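PDB 3ZPJ: Ton_1535, which is of unknown function but folds as an alpha-solenoid of stacked helices, a shape consistent with a scaffold for binding other molecules. Local coordinates for residues 66-70 with 71-75; 204-207 with 208-212; 213-216 with 217-220. All coordinates share one frame; numbering follows the deposited sequence.

Contact 1. Residues 66-70 with 71-75; sequences KLRDP and ANKAV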
ATOM      1  N   LYS A  66      -0.364 -23.753 -24.555  1.00 43.60           N
ATOM      2  CA  LYS A  66      -0.100 -25.192 -24.587  1.00 47.11           C
ATOM      3  C   LYS A  66      -0.290 -25.902 -23.244  1.00 55.26           C
ATOM      4  O   LYS A  66      -0.263 -27.127 -23.181  1.00 57.15           O
ATOM      5  CB  LYS A  66       1.298 -25.479 -25.132  1.00 43.45           C
ATOM      6  CG  LYS A  66       1.451 -25.209 -26.625  1.00 51.90           C
ATOM      7  CD  LYS A  66       2.758 -25.804 -27.155  1.00 56.71           C
ATOM      8  CE  LYS A  66       2.590 -27.272 -27.548  1.00 65.75           C
ATOM      9  NZ  LYS A  66       1.627 -27.477 -28.683  1.00 65.98           N
ATOM     10  N   LEU A  67      -0.516 -25.138 -22.182  1.00 53.64           N
ATOM     11  CA  LEU A  67      -0.403 -25.661 -20.822  1.00 55.09           C
ATOM     12  C   LEU A  67      -1.258 -26.876 -20.411  1.00 63.49           C
ATOM     13  O   LEU A  67      -0.747 -27.788 -19.747  1.00 69.14           O
ATOM     14  CB  LEU A  67      -0.564 -24.530 -19.812  1.00 54.79           C
ATOM     15  CG  LEU A  67       0.759 -23.879 -19.411  1.00 51.20           C
ATOM     16  CD1 LEU A  67       0.536 -22.831 -18.337  1.00 47.74           C
ATOM     17  CD2 LEU A  67       1.721 -24.941 -18.926  1.00 48.93           C
ATOM     18  N   ARG A  68      -2.543 -26.869 -20.761  1.00 57.15           N
ATOM     19  CA  ARG A  68      -3.473 -27.958 -20.380  1.00 65.61           C
ATOM     20  C   ARG A  68      -4.006 -27.961 -18.920  1.00 51.89           C
ATOM     21  O   ARG A  68      -5.216 -27.957 -18.715  1.00 62.10           O
ATOM     22  CB  ARG A  68      -2.942 -29.355 -20.787  1.00 59.21           C
ATOM     23  CG  ARG A  68      -3.355 -29.808 -22.180  1.00 63.67           C
ATOM     24  CD  ARG A  68      -3.777 -28.630 -23.056  1.00 74.45           C
ATOM     25  NE  ARG A  68      -4.750 -29.006 -24.077  1.00 83.75           N
ATOM     26  CZ  ARG A  68      -5.116 -28.213 -25.082  1.00 96.14           C
ATOM     27  NH1 ARG A  68      -4.582 -27.000 -25.196  1.00 95.50           N
ATOM     28  NH2 ARG A  68      -6.008 -28.634 -25.978  1.00 97.99           N
ATOM     29  N   ASP A  69      -3.129 -27.988 -17.921  1.00 43.16           N
ATOM     30  CA  ASP A  69      -3.591 -28.000 -16.529  1.00 43.03           C
ATOM     31  C   ASP A  69      -4.144 -26.638 -16.115  1.00 52.76           C
ATOM     32  O   ASP A  69      -3.423 -25.635 -16.138  1.00 59.96           O
ATOM     33  CB  ASP A  69      -2.487 -28.436 -15.559  1.00 45.48           C
ATOM     34  CG  ASP A  69      -2.799 -28.048 -14.107  1.00 65.42           C
ATOM     35  OD1 ASP A  69      -3.758 -28.593 -13.518  1.00 73.26           O
ATOM     36  OD2 ASP A  69      -2.084 -27.192 -13.551  1.00 65.80           O
ATOM     37  N   PRO A  70      -5.422 -26.607 -15.713  1.00 51.97           N
ATOM     38  CA  PRO A  70      -6.199 -25.386 -15.468  1.00 52.45           C
ATOM     39  C   PRO A  70      -5.535 -24.411 -14.488  1.00 42.77           C
ATOM     40  O   PRO A  70      -5.576 -23.204 -14.728  1.00 44.82           O
ATOM     41  CB  PRO A  70      -7.519 -25.916 -14.895  1.00 51.72           C
ATOM     42  CG  PRO A  70      -7.615 -27.293 -15.403  1.00 63.60           C
ATOM     43  CD  PRO A  70      -6.211 -27.815 -15.436  1.00 59.97           C
ATOM     44  N   ALA A  71      -4.931 -24.922 -13.419  1.00 41.69           N
ATOM     45  CA  ALA A  71      -4.271 -24.058 -12.444  1.00 36.08           C
ATOM     46  C   ALA A  71      -3.067 -23.371 -13.052  1.00 37.87           C
ATOM     47  O   ALA A  71      -2.873 -22.168 -12.864  1.00 45.76           O
ATOM     48  CB  ALA A  71      -3.852 -24.848 -11.200  1.00 30.30           C
ATOM     49  N   ASN A  72      -2.237 -24.129 -13.765  1.00 39.04           N
ATOM     50  CA  ASN A  72      -1.022 -23.549 -14.342  1.00 48.84           C
ATOM     51  C   ASN A  72      -1.359 -22.489 -15.384  1.00 37.32           C
ATOM     52  O   ASN A  72      -0.746 -21.426 -15.428  1.00 50.64           O
ATOM     53  CB  ASN A  72      -0.121 -24.629 -14.954  1.00 45.67           C
ATOM     54  CG  ASN A  72       0.562 -25.490 -13.906  1.00 49.98           C
ATOM     55  OD1 ASN A  72       0.784 -25.056 -12.783  1.00 56.82           O
ATOM     56  ND2 ASN A  72       0.878 -26.731 -14.270  1.00 58.70           N
ATOM     57  N   LYS A  73      -2.352 -22.799 -16.205  1.00 34.34           N
ATOM     58  CA  LYS A  73      -2.804 -21.922 -17.268  1.00 42.40           C
ATOM     59  C   LYS A  73      -3.309 -20.623 -16.691  1.00 39.52           C
ATOM     60  O   LYS A  73      -3.045 -19.543 -17.219  1.00 37.65           O
ATOM     61  CB  LYS A  73      -3.946 -22.596 -18.023  1.00 37.58           C
ATOM     62  CG  LYS A  73      -3.965 -22.336 -19.522  1.00 45.42           C
ATOM     63  CD  LYS A  73      -4.937 -23.302 -20.229  1.00 49.43           C
ATOM     64  CE  LYS A  73      -4.916 -23.130 -21.742  1.00 51.63           C
ATOM     65  NZ  LYS A  73      -3.734 -23.838 -22.322  1.00 62.10           N
ATOM     66  N   ALA A  74      -4.059 -20.760 -15.605  1.00 35.25           N
ATOM     67  CA  ALA A  74      -4.654 -19.629 -14.926  1.00 42.48           C
ATOM     68  C   ALA A  74      -3.558 -18.702 -14.432  1.00 37.22           C
ATOM     69  O   ALA A  74      -3.653 -17.490 -14.611  1.00 41.14           O
ATOM     70  CB  ALA A  74      -5.530 -20.092 -13.779  1.00 37.28           C
ATOM     71  N   VAL A  75      -2.512 -19.270 -13.831  1.00 31.24           N
ATOM     72  CA  VAL A  75      -1.422 -18.446 -13.327  1.00 38.75           C
ATOM     73  C   VAL A  75      -0.684 -17.813 -14.495  1.00 45.57           C
ATOM     74  O   VAL A  75      -0.383 -16.624 -14.473  1.00 40.45           O
ATOM     75  CB  VAL A  75      -0.446 -19.234 -12.434  1.00 43.67           C
ATOM     76  CG1 VAL A  75       0.646 -18.315 -11.925  1.00 43.74           C
ATOM     77  CG2 VAL A  75      -1.190 -19.839 -11.244  1.00 39.94           C
TER
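Asp-69 caps the helix that starts at Pro-70: its OD2 accepts from Asn-72 N at 3.1 Å, the donor standing 51° out of the carboxylate plane. With chi1 at 162° the carboxylate lies beside its own carbonyl carbon and swings back over the first turn, where it also borders Ala-71 CB. The amide of Asn-72 is set nearly upright to it, the two planes 78° apart, and although ND2 comes just as near OD2, the angle is too poor for a hydrogen bond. Asp-69 O, a second acceptor of the same residue, takes Lys-73 N at 3.0 Å in a nearly straight bond, and Pro-70 O takes Ala-74 N. This is an N-cap followed by proline in the first turn, a position that suits proline, since a first-turn nitrogen has no carbonyl one turn back to donate to and its missing hydrogen costs no helix bond. The connection from helix 53-66 to helix 70-86 of the alpha-solenoid is a tight turn in which Arg-68 has positive phi. The close packing lies between Leu-67 and the start of the helix: Leu-67 CD1 rests 3.5 Å from Asn-72 O, and Leu-67 CB flanks Lys-73 CG at 4.1 Å. The buried Lys-73 runs out straight and then bends at its last torsion, carrying NZ to the end of the preceding helix, where Lys-65 O and Ala-64 O accept from it. Round the exposed Arg-68 the contact is looser; its NH1 stays 4.4 Å from Lys-73 NZ, a like-charge pair. Were Asp-69 replaced by an alanine, Asn-72 N would probably lose its capping acceptor, leaving the first turn more apt to fray. Ala-71 and Ala-74 pack against Val-116 of helix 110-126.

Contact 2. Residues 204-207 with 208-212; sequences IELA and KTVYD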
ATOM      1  N   ILE A 204      -0.768  -1.099   9.107  1.00 32.55           N
ATOM      2  CA  ILE A 204      -2.005  -0.328   9.047  1.00 29.37           C
ATOM      3  C   ILE A 204      -1.844   1.033   9.733  1.00 30.01           C
ATOM      4  O   ILE A 204      -2.293   2.052   9.194  1.00 33.65           O
ATOM      5  CB  ILE A 204      -3.177  -1.105   9.657  1.00 36.25           C
ATOM      6  CG1 ILE A 204      -3.559  -2.273   8.735  1.00 38.57           C
ATOM      7  CG2 ILE A 204      -4.368  -0.177   9.874  1.00 24.14           C
ATOM      8  CD1 ILE A 204      -4.489  -3.310   9.380  1.00 27.81           C
ATOM      9  N   GLU A 205      -1.182   1.063  10.895  1.00 29.45           N
ATOM     10  CA  GLU A 205      -0.908   2.351  11.555  1.00 41.15           C
ATOM     11  C   GLU A 205      -0.030   3.187  10.636  1.00 35.31           C
ATOM     12  O   GLU A 205      -0.232   4.376  10.485  1.00 32.10           O
ATOM     13  CB  GLU A 205      -0.178   2.188  12.890  1.00 36.30           C
ATOM     14  CG  GLU A 205      -0.891   1.387  13.963  1.00 59.28           C
ATOM     15  CD  GLU A 205      -0.057   1.286  15.251  1.00 67.91           C
ATOM     16  OE1 GLU A 205       0.568   2.301  15.640  1.00 68.69           O
ATOM     17  OE2 GLU A 205      -0.006   0.189  15.856  1.00 67.46           O
ATOM     18  N   LEU A 206       0.947   2.542  10.012  1.00 42.11           N
ATOM     19  CA  LEU A 206       1.842   3.238   9.115  1.00 37.89           C
ATOM     20  C   LEU A 206       1.067   3.769   7.911  1.00 37.04           C
ATOM     21  O   LEU A 206       1.144   4.948   7.605  1.00 30.77           O
ATOM     22  CB  LEU A 206       2.997   2.326   8.692  1.00 31.12           C
ATOM     23  CG  LEU A 206       3.925   2.819   7.578  1.00 35.44           C
ATOM     24  CD1 LEU A 206       4.405   4.237   7.809  1.00 37.39           C
ATOM     25  CD2 LEU A 206       5.123   1.880   7.504  1.00 33.13           C
ATOM     26  N   ALA A 207       0.304   2.914   7.236  1.00 25.73           N
ATOM     27  CA  ALA A 207      -0.462   3.402   6.098  1.00 29.63           C
ATOM     28  C   ALA A 207      -1.403   4.546   6.506  1.00 34.94           C
ATOM     29  O   ALA A 207      -1.602   5.487   5.746  1.00 36.46           O
ATOM     30  CB  ALA A 207      -1.253   2.274   5.430  1.00 24.72           C
ATOM     31  N   LYS A 208      -1.973   4.456   7.705  1.00 35.56           N
ATOM     32  CA  LYS A 208      -2.890   5.483   8.197  1.00 36.94           C
ATOM     33  C   LYS A 208      -2.169   6.779   8.529  1.00 37.33           C
ATOM     34  O   LYS A 208      -2.706   7.856   8.315  1.00 39.29           O
ATOM     35  CB  LYS A 208      -3.652   5.004   9.439  1.00 39.77           C
ATOM     36  CG  LYS A 208      -4.976   4.346   9.141  1.00 46.54           C
ATOM     37  CD  LYS A 208      -5.557   3.687  10.388  1.00 48.95           C
ATOM     38  CE  LYS A 208      -6.725   2.772  10.026  1.00 53.05           C
ATOM     39  NZ  LYS A 208      -7.193   1.946  11.195  1.00 60.26           N
ATOM     40  N   THR A 209      -0.954   6.665   9.054  1.00 38.38           N
ATOM     41  CA  THR A 209      -0.188   7.823   9.498  1.00 30.49           C
ATOM     42  C   THR A 209       0.413   8.544   8.299  1.00 37.12           C
ATOM     43  O   THR A 209       0.325   9.768   8.183  1.00 38.29           O
ATOM     44  CB  THR A 209       0.969   7.409  10.413  1.00 26.04           C
ATOM     45  OG1 THR A 209       0.481   6.558  11.463  1.00 31.07           O
ATOM     46  CG2 THR A 209       1.642   8.649  11.011  1.00 29.15           C
ATOM     47  N   VAL A 210       1.048   7.784   7.419  1.00 36.85           N
ATOM     48  CA  VAL A 210       1.647   8.352   6.213  1.00 32.19           C
ATOM     49  C   VAL A 210       0.735   7.989   5.038  1.00 39.78           C
ATOM     50  O   VAL A 210       0.919   6.958   4.379  1.00 42.58           O
ATOM     51  CB  VAL A 210       3.054   7.791   5.994  1.00 30.17           C
ATOM     52  CG1 VAL A 210       3.746   8.540   4.879  1.00 34.29           C
ATOM     53  CG2 VAL A 210       3.870   7.916   7.266  1.00 36.12           C
ATOM     54  N   TYR A 211      -0.254   8.849   4.804  1.00 43.16           N
ATOM     55  CA  TYR A 211      -1.394   8.545   3.958  1.00 41.18           C
ATOM     56  C   TYR A 211      -1.301   9.254   2.619  1.00 46.91           C
ATOM     57  O   TYR A 211      -1.317   8.612   1.573  1.00 50.24           O
ATOM     58  CB  TYR A 211      -2.685   8.975   4.661  1.00 38.51           C
ATOM     59  CG  TYR A 211      -3.947   8.449   4.014  1.00 37.56           C
ATOM     60  CD1 TYR A 211      -4.423   7.186   4.324  1.00 37.00           C
ATOM     61  CD2 TYR A 211      -4.676   9.226   3.104  1.00 40.88           C
ATOM     62  CE1 TYR A 211      -5.581   6.699   3.751  1.00 34.12           C
ATOM     63  CE2 TYR A 211      -5.846   8.740   2.517  1.00 32.16           C
ATOM     64  CZ  TYR A 211      -6.281   7.465   2.855  1.00 37.14           C
ATOM     65  OH  TYR A 211      -7.415   6.933   2.302  1.00 44.34           O
ATOM     66  N   ASP A 212      -1.223  10.581   2.655  1.00 41.68           N
ATOM     67  CA  ASP A 212      -1.189  11.380   1.432  1.00 47.21           C
ATOM     68  C   ASP A 212       0.054  11.072   0.610  1.00 53.01           C
ATOM     69  O   ASP A 212      -0.022  10.920  -0.609  1.00 58.37           O
ATOM     70  CB  ASP A 212      -1.256  12.875   1.757  1.00 60.12           C
ATOM     71  CG  ASP A 212      -2.566  13.277   2.446  1.00 65.92           C
ATOM     72  OD1 ASP A 212      -2.782  12.875   3.612  1.00 64.84           O
ATOM     73  OD2 ASP A 212      -3.371  14.009   1.827  1.00 63.75           O
TER
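With chi1 at -51°, Thr-209 has OG1 beside its own backbone N, and both reach back to Glu-205 O one turn earlier. Leu-206 turns its CG the other way, anti to N (chi1 171°), which brings CD1 alongside Val-210 CG2 at 3.8 Å, the two side chains pointing the same way. Glu-205 O is thus gripped twice: by Thr-209 N at 2.8 Å and by Thr-209 OG1 at 2.5 Å, a length too short to be taken literally. Leu-206 O takes Val-210 N at 2.8 Å with an N-H...O angle of 171°, and Thr-209 N adds a weak second bond to it. Lys-208 lies alongside Ile-204, pointing the same way, its chain extended beyond CG, so that CE and NZ pass the methyl CG2 of Ile-204, each at 3.8 Å; this is contact along an aliphatic stem with no ionic partner across the turn. The helix ends here: Val-210 is the first residue to leave helical angles, and Tyr-211 CA faces Ala-207 O at 3.5 Å in a CH...O contact. That carbonyl lies at the edge of the tyrosine ring, near its plane. Trp-253 of helix 240-256 packs on Leu-206 and Thr-209. Thr-209 OG1 thus adds a second donor to a carbonyl already bonded in the helix, whereas past the last turn side chains serve the backbone: Glu-249 OE1 accepts from Tyr-211 N, and Ser-174 OG lies in bonding reach of both Ala-207 O and Val-210 O, though its single hydrogen can serve only one at a time.

Contact 3. Residues 213-216 with 217-220; sequences VGLP and QIRA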
ATOM      1  N   VAL A 213       1.203  10.975   1.273  1.00 46.66           N
ATOM      2  CA  VAL A 213       2.422  10.598   0.570  1.00 44.21           C
ATOM      3  C   VAL A 213       2.768   9.122   0.761  1.00 37.50           C
ATOM      4  O   VAL A 213       3.908   8.723   0.560  1.00 48.78           O
ATOM      5  CB  VAL A 213       3.642  11.436   1.009  1.00 40.66           C
ATOM      6  CG1 VAL A 213       3.409  12.925   0.758  1.00 40.52           C
ATOM      7  CG2 VAL A 213       3.955  11.172   2.462  1.00 39.62           C
ATOM      8  N   GLY A 214       1.787   8.305   1.121  1.00 39.10           N
ATOM      9  CA  GLY A 214       2.051   6.896   1.349  1.00 39.20           C
ATOM     10  C   GLY A 214       2.316   6.039   0.117  1.00 34.62           C
ATOM     11  O   GLY A 214       1.637   5.037  -0.106  1.00 40.68           O
ATOM     12  N   LEU A 215       3.282   6.440  -0.700  1.00 40.21           N
ATOM     13  CA  LEU A 215       3.704   5.618  -1.821  1.00 39.77           C
ATOM     14  C   LEU A 215       4.303   4.333  -1.278  1.00 37.57           C
ATOM     15  O   LEU A 215       4.960   4.340  -0.240  1.00 35.85           O
ATOM     16  CB  LEU A 215       4.723   6.347  -2.692  1.00 29.48           C
ATOM     17  CG  LEU A 215       4.149   7.589  -3.376  1.00 48.94           C
ATOM     18  CD1 LEU A 215       5.185   8.195  -4.307  1.00 47.50           C
ATOM     19  CD2 LEU A 215       2.839   7.296  -4.125  1.00 37.19           C
ATOM     20  N   PRO A 216       4.079   3.221  -1.986  1.00 39.08           N
ATOM     21  CA  PRO A 216       4.505   1.917  -1.463  1.00 33.32           C
ATOM     22  C   PRO A 216       5.997   1.870  -1.135  1.00 30.90           C
ATOM     23  O   PRO A 216       6.359   1.253  -0.137  1.00 41.61           O
ATOM     24  CB  PRO A 216       4.113   0.924  -2.575  1.00 37.55           C
ATOM     25  CG  PRO A 216       3.823   1.759  -3.786  1.00 40.40           C
ATOM     26  CD  PRO A 216       3.422   3.127  -3.302  1.00 36.91           C
ATOM     27  N   GLN A 217       6.837   2.558  -1.903  1.00 33.93           N
ATOM     28  CA  GLN A 217       8.285   2.532  -1.649  1.00 37.84           C
ATOM     29  C   GLN A 217       8.661   3.400  -0.436  1.00 40.47           C
ATOM     30  O   GLN A 217       9.691   3.184   0.213  1.00 40.36           O
ATOM     31  CB  GLN A 217       9.072   2.969  -2.893  1.00 39.19           C
ATOM     32  CG  GLN A 217       8.823   4.406  -3.326  1.00 44.90           C
ATOM     33  CD  GLN A 217       7.709   4.557  -4.368  1.00 50.77           C
ATOM     34  OE1 GLN A 217       6.668   3.872  -4.327  1.00 42.46           O
ATOM     35  NE2 GLN A 217       7.924   5.476  -5.305  1.00 48.56           N
ATOM     36  N   ILE A 218       7.808   4.375  -0.143  1.00 36.77           N
ATOM     37  CA  ILE A 218       7.955   5.219   1.034  1.00 41.44           C
ATOM     38  C   ILE A 218       7.556   4.426   2.283  1.00 33.24           C
ATOM     39  O   ILE A 218       8.285   4.416   3.270  1.00 43.61           O
ATOM     40  CB  ILE A 218       7.126   6.544   0.892  1.00 38.95           C
ATOM     41  CG1 ILE A 218       7.857   7.532  -0.021  1.00 36.85           C
ATOM     42  CG2 ILE A 218       6.881   7.197   2.233  1.00 36.18           C
ATOM     43  CD1 ILE A 218       6.936   8.520  -0.709  1.00 36.88           C
ATOM     44  N   ARG A 219       6.407   3.755   2.247  1.00 36.34           N
ATOM     45  CA  ARG A 219       5.996   2.967   3.405  1.00 31.66           C
ATOM     46  C   ARG A 219       7.021   1.878   3.676  1.00 40.58           C
ATOM     47  O   ARG A 219       7.388   1.655   4.840  1.00 39.53           O
ATOM     48  CB  ARG A 219       4.583   2.399   3.249  1.00 28.91           C
ATOM     49  CG  ARG A 219       3.521   3.477   3.046  1.00 30.18           C
ATOM     50  CD  ARG A 219       2.151   2.997   3.488  1.00 28.87           C
ATOM     51  NE  ARG A 219       1.906   1.616   3.077  1.00 37.61           N
ATOM     52  CZ  ARG A 219       1.608   1.253   1.833  1.00 31.94           C
ATOM     53  NH1 ARG A 219       1.537   2.182   0.881  1.00 31.58           N
ATOM     54  NH2 ARG A 219       1.390  -0.034   1.535  1.00 31.14           N
ATOM     55  N   ALA A 220       7.509   1.241   2.602  1.00 30.47           N
ATOM     56  CA  ALA A 220       8.553   0.212   2.730  1.00 30.89           C
ATOM     57  C   ALA A 220       9.829   0.748   3.394  1.00 34.29           C
ATOM     58  O   ALA A 220      10.446   0.079   4.220  1.00 34.94           O
ATOM     59  CB  ALA A 220       8.889  -0.409   1.375  1.00 29.05           C
TER
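Leu-215 and Ile-218 meet at a slant, with Ile-218 CD1 lying 3.7 Å from Leu-215 CB and also against Val-213 O. Gln-217, by contrast, runs side by side with Leu-215 and with the ring of Pro-216. Its CG sits between N and the carbonyl carbon (chi1 64°) and the chain then folds at chi2, laying OE1 3.5 Å from both Leu-215 CB and Pro-216 CD. Arg-219 bends at chi3 (-42°) and brings its guanidinium back so that Gly-214 O lies at the edge, in plane. The bond from NH1 is weak, 3.0 Å long at 133°; NH1 also bonds Leu-172 O and NH2 bonds Tyr-181 OH, tying helix 216-223 to helix 174-190 and the loop before it. Leu-215 O accepts Arg-219 N at 2.9 Å and, weakly, Ile-218 N, while Pro-216 O accepts Ala-220 N. Gly-214 centres an inverse gamma turn, closed by Leu-215 N to Val-213 O at 2.7 Å. The whole is a helix start with Leu-215 at the N-cap and proline in the first turn, entering helix 216-223 of the alpha-solenoid.

In the fold
From the N terminus, contact 1 comes first, closing the short turn between helix 53-66 and helix 70-86 far out in the solenoid, its centre about 30 Å from the centre of the chain. Contacts 2 and 3 follow much later, nearer the middle: contact 2 lies where helix 194-209 ends, and contact 3 where helix 216-223 begins shortly after it. All three are in series; none nests in or crosses another. Contact 1 stays apart, its nearest atoms about 26 Å from contact 2 and about 22 Å from contact 3. Contacts 2 and 3 touch, Leu-206 and Ala-207 packing on Arg-219, so the two successive helices meet beside the connection that joins them.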